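Local coordinates for protein tripeptidase (Staphylococcus aureus subsp. aureus, PDB 3RZA) that probably acts as a metal-dependent exopeptidase of the M20 family that hydrolyses tripeptides, and binds zinc and calcium ions, at residues 29-34 and 110-115; 23-28 and 141-146; 244-249 and 283-288; 310-315 and 336-341; 41-46 and 97-102. One frame throughout, in Å; residues are numbered along the deposited sequence.

Contact 5 lies at the metal site, since it holds the zinc ligand His-98. Contacts 1 and 2 follow one another on helix 23-34, with centres about 15 Å apart, and join that helix to strand 111-112 and helix 128-147. Contact 1 touches contact 5, where Leu-33 O lies 4.2 Å from Ile-46 CD1; the centre of contact 2 is about 22 Å from that of contact 5. Contacts 3 and 4 lie about 22 Å apart between centres and reach the same large sheet as contact 5. Contact 3 is remote, its nearest atoms about 17 Å from those of contact 5, and it borders the second subunit; contacts 4 and 5 have their nearest atoms about 11 Å apart.

Contact 1: residues 29-34 and 110-115; sequences TFLELV and PIVKDD
Leu-31 and Val-34, one turn apart on helix 23-34, close on the ring of Pro-110. The tight part lies on the CB-CG edge of the proline. Leu-31 CD2 is 3.7 Å from Pro-110 CG and equally near Pro-110 CB, while Val-34 CG2 reaches the same Pro-110 CG at 3.7 Å. With chi1 at -60°, Val-34 sends CG2 out to the proline and turns CG1 over Phe-30 of its own helix, 3.6 Å above the ring plane and offset toward the rim. One valine thus touches both Pro-110 and Phe-30. Strand 111-112 begins directly after the proline and is an outer strand of a small antiparallel three-stranded sheet with 117-119 and 371-373; Ile-118 of the middle strand touches Phe-30, Leu-31 and Pro-110, so the helix packs over this sheet. Pro-110 also rests on Leu-126, which Phe-30 touches as well. Toward solvent the fit is looser. Val-112 CG2 stands 4.1 Å from Leu-31 CD2, the two side chains crossing at about a right angle, and Val-112 itself is exposed. No hydrogen bond joins the segments.

Contact 2: residues 23-28 and 141-146; sequences EQRLLN and LQVIKE
Arg-25 reaches across from helix 23-34 and grips Glu-146 end-on, with NH1 and NH2, in a two-pronged salt bridge. Arg-25 NH1 bonds Glu-146 OE1 at 2.9 Å, and OE1 accepts through its syn lone pair. Arg-25 NH2 gives a straighter bond to Glu-146 OE2, also 2.9 Å, at an N-H...O angle of 171°. The two flat groups are not coplanar: OE2 lies in the guanidinium plane, but the carboxylate is turned 42° against it, and NH2 arrives from above the carboxylate plane. Stacking supplies the second kind of contact, in one of two modelled conformers of Gln-142. Gln-142 CG sits 3.7 Å above the centre of the guanidinium, and the amide is roughly parallel to it, with Gln-142 CD 3.8 Å from Arg-25 NE. The bend at chi3 of Arg-25 turns the guanidinium out of line with the extended first part of the chain. A van der Waals touch adds little: Val-143 CG2 lies at the guanidinium edge, 3.8 Å from Arg-25 NH2. Glu-139, a turn before Val-143, forms another salt bridge with NH2. The short helical segments run 139° apart with axes 11.9 Å from each other; nearby, Leu-26 packs on Ala-135 of helix 128-147 and on Leu-377 and Ala-381 of helix 374-393.

Contact 3: residues 244-249 and 283-288; sequences TTANIG and KHMTDV
Met-285, a selenomethionine in this crystal, extends from helix 275-295 toward strand 244-249 and meets it at two side chains. Its selenium faces Ala-246, with Met-285 SE 4.2 Å from Ala-246 CB. Its terminal methyl continues toward Ile-248, where Met-285 CE lies 4.3 Å from Ile-248 CD1. Extension at chi2 (165°) carries the selenium away from the helix, and the turn at chi3 (83°) swings CE aside to the isoleucine. Ala-246 points toward the helix and is short, and the long methionine spans most of the distance between the backbones, whose nearest CA atoms, those of Ala-246 and Met-285, are 9.3 Å apart. Ile-248 reaches the methyl with its outer end, CD1 coming nearer the helix than CB does. All three side chains are buried, and the contact is wholly apolar. On the far side of the strand, Asn-247 turns away and its ND2 bonds Thr-257 O and Ile-259 O of the second subunit. A helix covering a sheet beside another subunit is consistent with the dimerisation domain of M20 peptidases. Helix 275-295 packs here against a face of the sheet: Met-285 also touches Ala-268 on strand 263-272, hydrogen-bonded neighbour of strand 244-253, and Ile-204 on strand 194-209.

Contact 4: residues 310-315 and 336-341; sequences GFKIND and TIISGG
Residues 312-315 and 336-338 run nearly antiparallel, 163° apart, but do not pair directly: the CA atoms of Lys-312 and Ile-338 are 8.3 Å apart, and those of Asp-315 and Thr-336 are 8.2 Å apart. Between them in the sheet lies strand 194-209, which is backbone-bonded to both, with Phe-311 and Ile-313 on one side and Ile-337 and Ser-339 on the other. The side chains therefore meet over the middle strand, where Lys-312 also touches Val-196. The aliphatic part of Lys-312 crosses Ile-338 at about a right angle, bringing Lys-312 CD to 3.7 Å from Ile-338 CD1, with Lys-312 CE close behind at 3.9 Å. Bends at chi2 (63°) and chi4 (77°) fold the lysine forward along its own segment and carry its ammonium to the residues that follow. There Lys-312 NZ bonds Ile-313 O at 2.9 Å from above the carbonyl plane, and forms a salt bridge of 2.9 Å with Asp-315 OD2, which it likewise meets from above the carboxylate plane. The other oxygen, Asp-315 OD1, faces the hydroxyl of Thr-336, its OG1 at 3.6 Å. Thr-336 packs in addition on Val-320 and Gln-324 of helix 318-329. Across the segments the touch is thus mostly van der Waals, while the strong polar bonds stay within 310-315. The salt bridge ties the lysine to its own segment and would probably offset the charge of Asp-315, leaving methylene carbons to meet Ile-338 at this surface.

Contact 5: residues 41-46 and 97-102; sequences GNESTI and SHMDTV. With ZN (zinc ion), chain C.
The zinc site of this M20-family peptidase borders the contact through His-98, and the loop 41-46 packs against the residues directly after that ligand. Ile-46 and Met-99, a selenomethionine here, run alongside each other with their ends pointing opposite ways: Ile-46 CG2 lies 3.9 Å from both CG and SE of Met-99. Glu-43 crosses Met-99 at about a right angle, its CG 4.0 Å from Met-99 CG. The glutamate then bends at chi2 (89°) and runs alongside Asp-100, placing Glu-43 OE2 3.5 Å from Asp-100 CB. Their carboxylates share no bond, and Glu-43 OE2 and Asp-100 OD2 stand 4.1 Å apart. Each buried acid is met by backbone N-H groups: Glu-43 OE2 accepts from Gly-41 N, arriving from above the carboxylate plane, and from Gly-161 N, while OE1 accepts from Gly-73 N. Asp-100 OD2 bonds Glu-163 N and Thr-40 OG1. Strand 93-98 lies in the large mixed sheet, parallel to strands 154-159 and 181-184, and delivers His-98 at its C-terminal end; His-98 and Asp-100 form the H-x-D pair, as in other M20 peptidases. His-98 NE2 binds zinc at 2.1 Å; Asp-129, Asp-186 and a water complete the ligands. On the other side of the imidazole, His-98 ND1 makes two weak bonds to the second-shell Asp-100, to OD1 at 3.1 Å and to the backbone O at 2.8 Å, which would help to hold the ring's rotation.

Contact 1: residues 29-34 and 110-115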
# COMPACT_ATOMS: atom_id res chain seq x y z
N THR A 29 0.31 7.63 43.53
CA THR A 29 1.06 6.49 42.97
C THR A 29 0.77 6.28 41.50
O THR A 29 1.70 6.11 40.71
CB THR A 29 0.79 5.20 43.76
OG1 THR A 29 1.21 5.39 45.10
CG2 THR A 29 1.52 3.98 43.15
N PHE A 30 -0.50 6.36 41.12
CA PHE A 30 -0.89 6.26 39.71
C PHE A 30 -0.25 7.37 38.88
O PHE A 30 0.29 7.11 37.82
CB PHE A 30 -2.42 6.33 39.58
CG PHE A 30 -2.90 6.30 38.18
CD1 PHE A 30 -2.73 5.17 37.41
CD2 PHE A 30 -3.48 7.42 37.59
CE1 PHE A 30 -3.12 5.11 36.13
CE2 PHE A 30 -3.91 7.37 36.24
CZ PHE A 30 -3.74 6.22 35.52
N LEU A 31 -0.32 8.62 39.39
CA LEU A 31 0.23 9.77 38.67
C LEU A 31 1.76 9.66 38.51
O LEU A 31 2.30 9.92 37.44
CB LEU A 31 -0.18 11.10 39.34
CG LEU A 31 -1.69 11.45 39.34
CD1 LEU A 31 -2.00 12.61 40.28
CD2 LEU A 31 -2.24 11.74 37.96
N GLU A 32 2.42 9.18 39.56
CA GLU A 32 3.86 8.93 39.52
C GLU A 32 4.25 7.95 38.40
O GLU A 32 5.19 8.23 37.62
CB GLU A 32 4.34 8.38 40.88
CG GLU A 32 5.87 8.36 41.04
CD GLU A 32 6.35 7.67 42.30
OE1 GLU A 32 5.52 7.39 43.22
OE2 GLU A 32 7.58 7.41 42.38
N LEU A 33 3.51 6.84 38.30
CA LEU A 33 3.83 5.79 37.35
C LEU A 33 3.60 6.18 35.89
O LEU A 33 4.44 5.84 35.05
CB LEU A 33 3.08 4.49 37.66
CG LEU A 33 3.43 3.75 38.94
CD1 LEU A 33 2.47 2.59 39.09
CD2 LEU A 33 4.88 3.25 38.94
N VAL A 34 2.50 6.88 35.60
CA VAL A 34 2.20 7.31 34.20
C VAL A 34 3.27 8.28 33.64
O VAL A 34 3.64 8.18 32.46
CB VAL A 34 0.77 7.91 34.02
CG1 VAL A 34 -0.32 6.88 34.41
CG2 VAL A 34 0.62 9.22 34.78
N PRO A 110 -0.41 13.95 32.93
CA PRO A 110 -1.78 13.64 33.34
C PRO A 110 -2.49 14.83 34.00
O PRO A 110 -1.85 15.63 34.66
CB PRO A 110 -1.60 12.51 34.36
CG PRO A 110 -0.31 12.82 34.99
CD PRO A 110 0.57 13.36 33.87
N ILE A 111 -3.80 14.94 33.78
CA ILE A 111 -4.64 16.00 34.36
C ILE A 111 -5.80 15.37 35.12
O ILE A 111 -6.52 14.53 34.57
CB ILE A 111 -5.21 16.94 33.27
CG1 ILE A 111 -4.10 17.35 32.27
CG2 ILE A 111 -5.88 18.18 33.93
CD1 ILE A 111 -4.44 18.51 31.32
N VAL A 112 -5.97 15.76 36.39
CA VAL A 112 -7.08 15.35 37.22
C VAL A 112 -8.18 16.44 37.16
O VAL A 112 -7.97 17.57 37.64
CB VAL A 112 -6.63 15.10 38.67
CG1 VAL A 112 -7.80 14.55 39.51
CG2 VAL A 112 -5.44 14.13 38.68
N LYS A 113 -9.33 16.09 36.56
CA LYS A 113 -10.41 17.02 36.26
C LYS A 113 -11.57 16.87 37.25
O LYS A 113 -11.74 15.80 37.85
CB LYS A 113 -10.91 16.81 34.82
CG LYS A 113 -9.93 17.22 33.72
CD LYS A 113 -9.80 18.75 33.56
CE LYS A 113 -10.95 19.39 32.76
NZ LYS A 113 -10.79 19.26 31.26
N ASP A 114 -12.37 17.92 37.38
CA ASP A 114 -13.51 17.98 38.34
C ASP A 114 -14.65 17.02 38.04
O ASP A 114 -15.48 16.75 38.93
CB ASP A 114 -14.10 19.41 38.39
CG ASP A 114 -13.13 20.44 38.94
OD1 ASP A 114 -12.47 20.17 39.97
OD2 ASP A 114 -13.02 21.53 38.35
N ASP A 115 -14.70 16.54 36.80
CA ASP A 115 -15.65 15.47 36.39
C ASP A 115 -15.35 14.04 36.92
O ASP A 115 -16.06 13.10 36.55
CB ASP A 115 -15.77 15.44 34.85
CG ASP A 115 -14.50 14.94 34.14
OD1 ASP A 115 -13.45 14.76 34.78
OD2 ASP A 115 -14.56 14.68 32.94

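Contact 2: residues 23-28 and 141-146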
# COMPACT_ATOMS: atom_id res chain seq x y z
N GLU A 23 -6.98 6.77 49.40
CA GLU A 23 -7.40 7.16 48.04
C GLU A 23 -6.47 8.19 47.40
O GLU A 23 -6.21 8.13 46.20
CB GLU A 23 -8.82 7.75 48.06
CG GLU A 23 -9.91 6.77 48.55
CD GLU A 23 -11.31 7.38 48.54
OE1 GLU A 23 -11.46 8.60 48.23
OE2 GLU A 23 -12.25 6.64 48.85
N GLN A 24 -6.05 9.17 48.19
CA GLN A 24 -5.09 10.16 47.73
C GLN A 24 -3.74 9.51 47.45
O GLN A 24 -3.11 9.85 46.45
CB GLN A 24 -4.92 11.28 48.77
CG GLN A 24 -4.01 12.46 48.34
CD GLN A 24 -4.56 13.21 47.13
OE1 GLN A 24 -4.05 13.09 46.00
NE2 GLN A 24 -5.65 13.95 47.33
N ARG A 25 -3.28 8.64 48.34
CA ARG A 25 -2.00 7.95 48.11
C ARG A 25 -2.04 7.10 46.83
O ARG A 25 -1.07 7.11 46.06
CB ARG A 25 -1.61 7.09 49.30
CG ARG A 25 -0.20 6.45 49.18
CD ARG A 25 0.20 5.79 50.47
NE ARG A 25 -0.72 4.70 50.81
CZ ARG A 25 -0.94 4.22 52.04
NH1 ARG A 25 -0.27 4.66 53.11
NH2 ARG A 25 -1.84 3.23 52.21
N LEU A 26 -3.15 6.39 46.61
CA LEU A 26 -3.38 5.59 45.38
C LEU A 26 -3.28 6.46 44.14
O LEU A 26 -2.61 6.09 43.17
CB LEU A 26 -4.77 4.92 45.43
CG LEU A 26 -5.27 4.11 44.21
CD1 LEU A 26 -4.25 3.08 43.78
CD2 LEU A 26 -6.62 3.44 44.53
N LEU A 27 -3.99 7.60 44.17
CA LEU A 27 -3.98 8.57 43.07
C LEU A 27 -2.57 9.10 42.79
O LEU A 27 -2.14 9.13 41.66
CB LEU A 27 -4.97 9.75 43.36
CG LEU A 27 -5.04 10.94 42.38
CD1 LEU A 27 -5.24 10.47 40.97
CD2 LEU A 27 -6.16 11.95 42.81
N ASN A 28 -1.84 9.49 43.84
CA ASN A 28 -0.45 9.95 43.69
C ASN A 28 0.47 8.88 43.10
O ASN A 28 1.27 9.19 42.23
CB ASN A 28 0.12 10.47 45.02
CG ASN A 28 -0.60 11.73 45.54
OD1 ASN A 28 -1.26 12.44 44.79
ND2 ASN A 28 -0.47 11.99 46.82
N LEU A 141 -0.54 -3.41 48.83
CA LEU A 141 0.62 -3.88 49.61
C LEU A 141 0.91 -2.96 50.77
O LEU A 141 1.14 -3.43 51.89
CB LEU A 141 1.88 -4.03 48.73
CG LEU A 141 1.95 -5.30 47.89
CD1 LEU A 141 3.03 -5.20 46.84
CD2 LEU A 141 2.16 -6.57 48.79
N GLN A 142 0.82 -1.64 50.52
CA GLN A 142 1.05 -0.64 51.56
C GLN A 142 -0.02 -0.68 52.66
O GLN A 142 0.30 -0.51 53.81
CB GLN A 142 1.18 0.77 50.97
CG GLN A 142 1.83 1.77 51.92
CD GLN A 142 2.59 2.89 51.20
OE1 GLN A 142 2.77 2.86 49.98
NE2 GLN A 142 3.03 3.88 51.96
N VAL A 143 -1.29 -0.94 52.30
CA VAL A 143 -2.38 -1.13 53.30
C VAL A 143 -2.18 -2.41 54.13
O VAL A 143 -2.40 -2.41 55.34
CB VAL A 143 -3.80 -1.17 52.63
CG1 VAL A 143 -4.89 -1.58 53.63
CG2 VAL A 143 -4.14 0.17 52.01
N ILE A 144 -1.80 -3.50 53.48
CA ILE A 144 -1.48 -4.76 54.17
C ILE A 144 -0.33 -4.60 55.19
O ILE A 144 -0.48 -5.01 56.36
CB ILE A 144 -1.16 -5.90 53.16
CG1 ILE A 144 -2.45 -6.34 52.45
CG2 ILE A 144 -0.50 -7.10 53.88
CD1 ILE A 144 -2.23 -7.20 51.19
N LYS A 145 0.75 -3.95 54.75
CA LYS A 145 1.88 -3.63 55.62
C LYS A 145 1.47 -2.79 56.83
O LYS A 145 1.68 -3.19 57.96
CB LYS A 145 2.97 -2.89 54.82
CG LYS A 145 4.27 -2.64 55.59
CD LYS A 145 5.40 -2.19 54.66
CE LYS A 145 6.69 -1.91 55.45
NZ LYS A 145 7.58 -0.95 54.74
N GLU A 146 0.84 -1.65 56.58
CA GLU A 146 0.59 -0.67 57.63
C GLU A 146 -0.55 -1.06 58.60
O GLU A 146 -0.56 -0.59 59.75
CB GLU A 146 0.36 0.73 57.02
CG GLU A 146 -1.07 1.01 56.53
CD GLU A 146 -1.16 2.21 55.57
OE1 GLU A 146 -0.16 2.95 55.42
OE2 GLU A 146 -2.24 2.40 54.96

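Contact 3: residues 244-249 and 283-288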
# COMPACT_ATOMS: atom_id res chain seq x y z
N THR A 244 -16.63 -16.65 16.57
CA THR A 244 -15.50 -16.65 15.64
C THR A 244 -15.51 -15.41 14.72
O THR A 244 -16.54 -15.06 14.14
CB THR A 244 -15.44 -17.96 14.76
OG1 THR A 244 -15.49 -19.12 15.59
CG2 THR A 244 -14.13 -17.99 13.92
N THR A 245 -14.36 -14.75 14.61
CA THR A 245 -14.21 -13.56 13.76
C THR A 245 -13.02 -13.71 12.81
O THR A 245 -12.12 -14.50 13.06
CB THR A 245 -14.10 -12.22 14.62
OG1 THR A 245 -12.89 -12.21 15.39
CG2 THR A 245 -15.27 -12.06 15.55
N ALA A 246 -13.03 -12.93 11.72
CA ALA A 246 -11.90 -12.84 10.81
C ALA A 246 -11.87 -11.46 10.10
O ALA A 246 -12.91 -10.89 9.80
CB ALA A 246 -11.98 -13.98 9.79
N ASN A 247 -10.66 -10.92 9.91
CA ASN A 247 -10.44 -9.58 9.39
C ASN A 247 -9.25 -9.54 8.41
O ASN A 247 -8.17 -10.05 8.73
CB ASN A 247 -10.16 -8.62 10.55
CG ASN A 247 -10.20 -7.15 10.12
OD1 ASN A 247 -11.19 -6.70 9.58
ND2 ASN A 247 -9.12 -6.40 10.41
N ILE A 248 -9.47 -8.95 7.23
CA ILE A 248 -8.37 -8.55 6.34
C ILE A 248 -8.00 -7.13 6.74
O ILE A 248 -8.75 -6.17 6.47
CB ILE A 248 -8.75 -8.60 4.84
CG1 ILE A 248 -9.34 -9.97 4.45
CG2 ILE A 248 -7.53 -8.27 3.97
CD1 ILE A 248 -8.41 -11.18 4.69
N GLY A 249 -6.88 -7.00 7.44
CA GLY A 249 -6.44 -5.73 7.98
C GLY A 249 -5.64 -4.86 7.03
O GLY A 249 -5.70 -3.65 7.14
N LYS A 283 -7.76 -22.68 8.07
CA LYS A 283 -7.66 -23.61 6.94
C LYS A 283 -8.51 -23.13 5.78
O LYS A 283 -8.06 -23.14 4.62
CB LYS A 283 -8.08 -25.04 7.34
CG LYS A 283 -7.76 -26.12 6.27
CD LYS A 283 -8.58 -27.41 6.50
CE LYS A 283 -8.22 -28.56 5.53
NZ LYS A 283 -7.54 -28.15 4.29
N HIS A 284 -9.75 -22.73 6.08
CA HIS A 284 -10.66 -22.16 5.07
C HIS A 284 -10.06 -20.98 4.29
O HIS A 284 -10.11 -20.96 3.06
CB HIS A 284 -12.00 -21.76 5.72
CG HIS A 284 -12.86 -20.91 4.85
ND1 HIS A 284 -13.46 -21.39 3.72
CD2 HIS A 284 -13.24 -19.61 4.96
CE1 HIS A 284 -14.17 -20.43 3.15
NE2 HIS A 284 -14.06 -19.34 3.89
N MSE A 285 -9.45 -20.03 5.02
CA MSE A 285 -8.82 -18.82 4.43
C MSE A 285 -7.60 -19.22 3.57
O MSE A 285 -7.48 -18.81 2.42
CB MSE A 285 -8.40 -17.84 5.52
CG MSE A 285 -9.55 -17.22 6.30
SE MSE A 285 -8.98 -16.36 7.96
CE MSE A 285 -8.47 -14.69 7.17
N THR A 286 -6.73 -20.04 4.14
CA THR A 286 -5.60 -20.64 3.41
C THR A 286 -6.03 -21.34 2.11
O THR A 286 -5.55 -20.99 1.02
CB THR A 286 -4.88 -21.67 4.31
OG1 THR A 286 -4.47 -21.01 5.51
CG2 THR A 286 -3.68 -22.34 3.60
N ASP A 287 -6.98 -22.25 2.22
CA ASP A 287 -7.48 -22.99 1.04
C ASP A 287 -8.09 -22.09 -0.03
O ASP A 287 -7.83 -22.30 -1.22
CB ASP A 287 -8.50 -24.07 1.42
CG ASP A 287 -7.88 -25.25 2.18
OD1 ASP A 287 -6.64 -25.44 2.14
OD2 ASP A 287 -8.63 -26.01 2.82
N VAL A 288 -8.84 -21.06 0.39
CA VAL A 288 -9.46 -20.14 -0.57
C VAL A 288 -8.41 -19.28 -1.31
O VAL A 288 -8.49 -19.14 -2.53
CB VAL A 288 -10.57 -19.27 0.09
CG1 VAL A 288 -10.99 -18.16 -0.83
CG2 VAL A 288 -11.80 -20.16 0.41

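Contact 4: residues 310-315 and 336-341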
# COMPACT_ATOMS: atom_id res chain seq x y z
N GLY A 310 -6.44 -19.54 23.38
CA GLY A 310 -7.65 -19.27 24.13
C GLY A 310 -7.77 -20.10 25.38
O GLY A 310 -7.04 -21.06 25.56
N PHE A 311 -8.66 -19.68 26.27
CA PHE A 311 -9.00 -20.43 27.47
C PHE A 311 -10.45 -20.15 27.87
O PHE A 311 -11.11 -19.24 27.33
CB PHE A 311 -8.03 -20.08 28.62
CG PHE A 311 -8.20 -18.68 29.16
CD1 PHE A 311 -7.57 -17.61 28.56
CD2 PHE A 311 -9.01 -18.44 30.28
CE1 PHE A 311 -7.73 -16.31 29.05
CE2 PHE A 311 -9.19 -17.14 30.77
CZ PHE A 311 -8.55 -16.08 30.16
N LYS A 312 -10.95 -20.98 28.76
CA LYS A 312 -12.26 -20.80 29.38
C LYS A 312 -12.15 -21.47 30.73
O LYS A 312 -11.89 -22.67 30.78
CB LYS A 312 -13.35 -21.45 28.52
CG LYS A 312 -14.83 -21.40 29.10
CD LYS A 312 -15.37 -19.98 29.25
CE LYS A 312 -16.76 -19.97 29.91
NZ LYS A 312 -16.74 -20.18 31.44
N ILE A 313 -12.26 -20.69 31.80
CA ILE A 313 -12.26 -21.24 33.15
C ILE A 313 -13.72 -21.55 33.53
O ILE A 313 -14.63 -20.73 33.33
CB ILE A 313 -11.62 -20.29 34.16
CG1 ILE A 313 -10.22 -19.83 33.70
CG2 ILE A 313 -11.54 -20.96 35.52
CD1 ILE A 313 -9.26 -20.94 33.36
N ASN A 314 -13.94 -22.76 34.02
CA ASN A 314 -15.25 -23.20 34.50
C ASN A 314 -15.77 -22.21 35.57
O ASN A 314 -15.03 -21.83 36.48
CB ASN A 314 -15.11 -24.63 35.05
CG ASN A 314 -16.42 -25.23 35.50
OD1 ASN A 314 -17.11 -24.69 36.37
ND2 ASN A 314 -16.73 -26.39 34.96
N ASP A 315 -17.04 -21.84 35.46
CA ASP A 315 -17.62 -20.79 36.33
C ASP A 315 -17.75 -21.17 37.82
O ASP A 315 -17.95 -20.29 38.64
CB ASP A 315 -18.99 -20.34 35.81
CG ASP A 315 -18.90 -19.64 34.46
OD1 ASP A 315 -18.83 -18.37 34.45
OD2 ASP A 315 -18.87 -20.35 33.43
N THR A 336 -19.54 -12.17 34.87
CA THR A 336 -18.48 -12.90 34.26
C THR A 336 -18.72 -12.79 32.76
O THR A 336 -19.86 -12.98 32.31
CB THR A 336 -18.55 -14.35 34.68
OG1 THR A 336 -19.83 -14.88 34.35
CG2 THR A 336 -18.33 -14.46 36.17
N ILE A 337 -17.69 -12.43 32.00
CA ILE A 337 -17.81 -12.26 30.56
C ILE A 337 -16.73 -13.06 29.83
O ILE A 337 -15.83 -13.65 30.43
CB ILE A 337 -17.76 -10.72 30.14
CG1 ILE A 337 -16.43 -10.07 30.51
CG2 ILE A 337 -18.97 -9.94 30.73
CD1 ILE A 337 -16.23 -8.69 29.86
N ILE A 338 -16.84 -13.04 28.51
CA ILE A 338 -15.85 -13.54 27.60
C ILE A 338 -15.28 -12.31 26.88
O ILE A 338 -16.04 -11.43 26.49
CB ILE A 338 -16.55 -14.53 26.64
CG1 ILE A 338 -17.09 -15.76 27.41
CG2 ILE A 338 -15.67 -15.01 25.66
CD1 ILE A 338 -16.03 -16.55 28.18
N SER A 339 -13.94 -12.24 26.77
CA SER A 339 -13.25 -11.10 26.15
C SER A 339 -13.10 -11.33 24.66
O SER A 339 -13.25 -12.44 24.19
CB SER A 339 -11.87 -10.89 26.76
OG SER A 339 -11.05 -12.03 26.56
N GLY A 340 -12.79 -10.26 23.93
CA GLY A 340 -12.48 -10.32 22.51
C GLY A 340 -11.01 -10.50 22.18
O GLY A 340 -10.69 -10.73 21.01
N GLY A 341 -10.13 -10.41 23.18
CA GLY A 341 -8.69 -10.44 22.95
C GLY A 341 -7.90 -11.10 24.07
O GLY A 341 -8.46 -11.67 25.00

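Contact 5: residues 41-46 and 97-102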
# COMPACT_ATOMS: atom_id res chain seq x y z
N GLY A 41 8.84 -2.31 24.68
CA GLY A 41 10.23 -2.46 24.29
C GLY A 41 11.27 -1.57 24.96
O GLY A 41 12.46 -1.89 24.89
N ASN A 42 10.83 -0.49 25.63
CA ASN A 42 11.73 0.45 26.33
C ASN A 42 11.37 0.55 27.80
O ASN A 42 11.22 1.64 28.36
CB ASN A 42 11.68 1.83 25.66
CG ASN A 42 12.25 1.83 24.25
OD1 ASN A 42 13.05 0.97 23.88
ND2 ASN A 42 11.84 2.81 23.45
N GLU A 43 11.29 -0.62 28.44
CA GLU A 43 10.90 -0.77 29.84
C GLU A 43 12.08 -0.56 30.82
O GLU A 43 11.86 -0.59 32.02
CB GLU A 43 10.30 -2.17 30.12
CG GLU A 43 9.04 -2.52 29.33
CD GLU A 43 9.29 -3.18 27.98
OE1 GLU A 43 10.44 -3.22 27.53
OE2 GLU A 43 8.31 -3.63 27.34
N SER A 44 13.30 -0.35 30.31
CA SER A 44 14.53 -0.30 31.14
C SER A 44 14.57 0.78 32.24
O SER A 44 15.29 0.62 33.22
CB SER A 44 15.78 -0.14 30.25
OG SER A 44 15.80 1.11 29.63
N THR A 45 13.84 1.88 32.07
CA THR A 45 13.78 2.93 33.09
C THR A 45 12.76 2.64 34.19
O THR A 45 13.06 2.78 35.38
CB THR A 45 13.49 4.29 32.47
OG1 THR A 45 14.58 4.64 31.62
CG2 THR A 45 13.38 5.36 33.53
N ILE A 46 11.54 2.26 33.81
CA ILE A 46 10.49 2.00 34.80
C ILE A 46 10.76 0.72 35.64
O ILE A 46 10.41 0.67 36.84
CB ILE A 46 9.08 1.96 34.16
CG1 ILE A 46 8.01 2.15 35.24
CG2 ILE A 46 8.85 0.66 33.37
CD1 ILE A 46 6.63 2.29 34.69
N SER A 97 0.21 -7.50 36.41
CA SER A 97 0.01 -6.37 35.54
C SER A 97 1.24 -6.21 34.68
O SER A 97 2.24 -6.86 34.94
CB SER A 97 -0.25 -5.10 36.36
OG SER A 97 -1.63 -5.00 36.68
N HIS A 98 1.14 -5.43 33.62
CA HIS A 98 2.28 -5.17 32.73
C HIS A 98 2.76 -3.72 32.85
O HIS A 98 1.94 -2.80 32.99
CB HIS A 98 1.95 -5.55 31.27
CG HIS A 98 0.88 -4.73 30.64
ND1 HIS A 98 1.14 -3.61 29.89
CD2 HIS A 98 -0.45 -4.97 30.52
CE1 HIS A 98 0.01 -3.15 29.38
NE2 HIS A 98 -0.97 -3.97 29.74
N MSE A 99 4.08 -3.54 32.82
CA MSE A 99 4.70 -2.23 33.06
C MSE A 99 4.84 -1.37 31.79
O MSE A 99 5.13 -0.16 31.90
CB MSE A 99 6.05 -2.41 33.75
CG MSE A 99 7.18 -2.86 32.87
SE MSE A 99 8.72 -3.23 33.90
CE MSE A 99 8.18 -4.98 34.59
N ASP A 100 4.66 -1.98 30.61
CA ASP A 100 4.74 -1.26 29.33
C ASP A 100 3.38 -0.66 28.89
O ASP A 100 2.32 -1.12 29.29
CB ASP A 100 5.32 -2.12 28.20
CG ASP A 100 4.44 -3.34 27.84
OD1 ASP A 100 3.95 -4.02 28.76
OD2 ASP A 100 4.26 -3.64 26.64
N THR A 101 3.46 0.38 28.05
CA THR A 101 2.30 1.00 27.41
C THR A 101 2.50 0.99 25.89
O THR A 101 3.61 0.80 25.40
CB THR A 101 2.17 2.45 27.85
OG1 THR A 101 3.20 3.21 27.22
CG2 THR A 101 2.30 2.58 29.33
N VAL A 102 1.42 1.25 25.15
CA VAL A 102 1.53 1.49 23.69
C VAL A 102 2.18 2.86 23.43
O VAL A 102 2.47 3.62 24.38
CB VAL A 102 0.18 1.41 22.95
CG1 VAL A 102 -0.51 0.05 23.21
CG2 VAL A 102 -0.72 2.60 23.31
ZN ZN C . -3.05 -3.89 29.27
O HOH W 1 -3.74 -4.39 27.36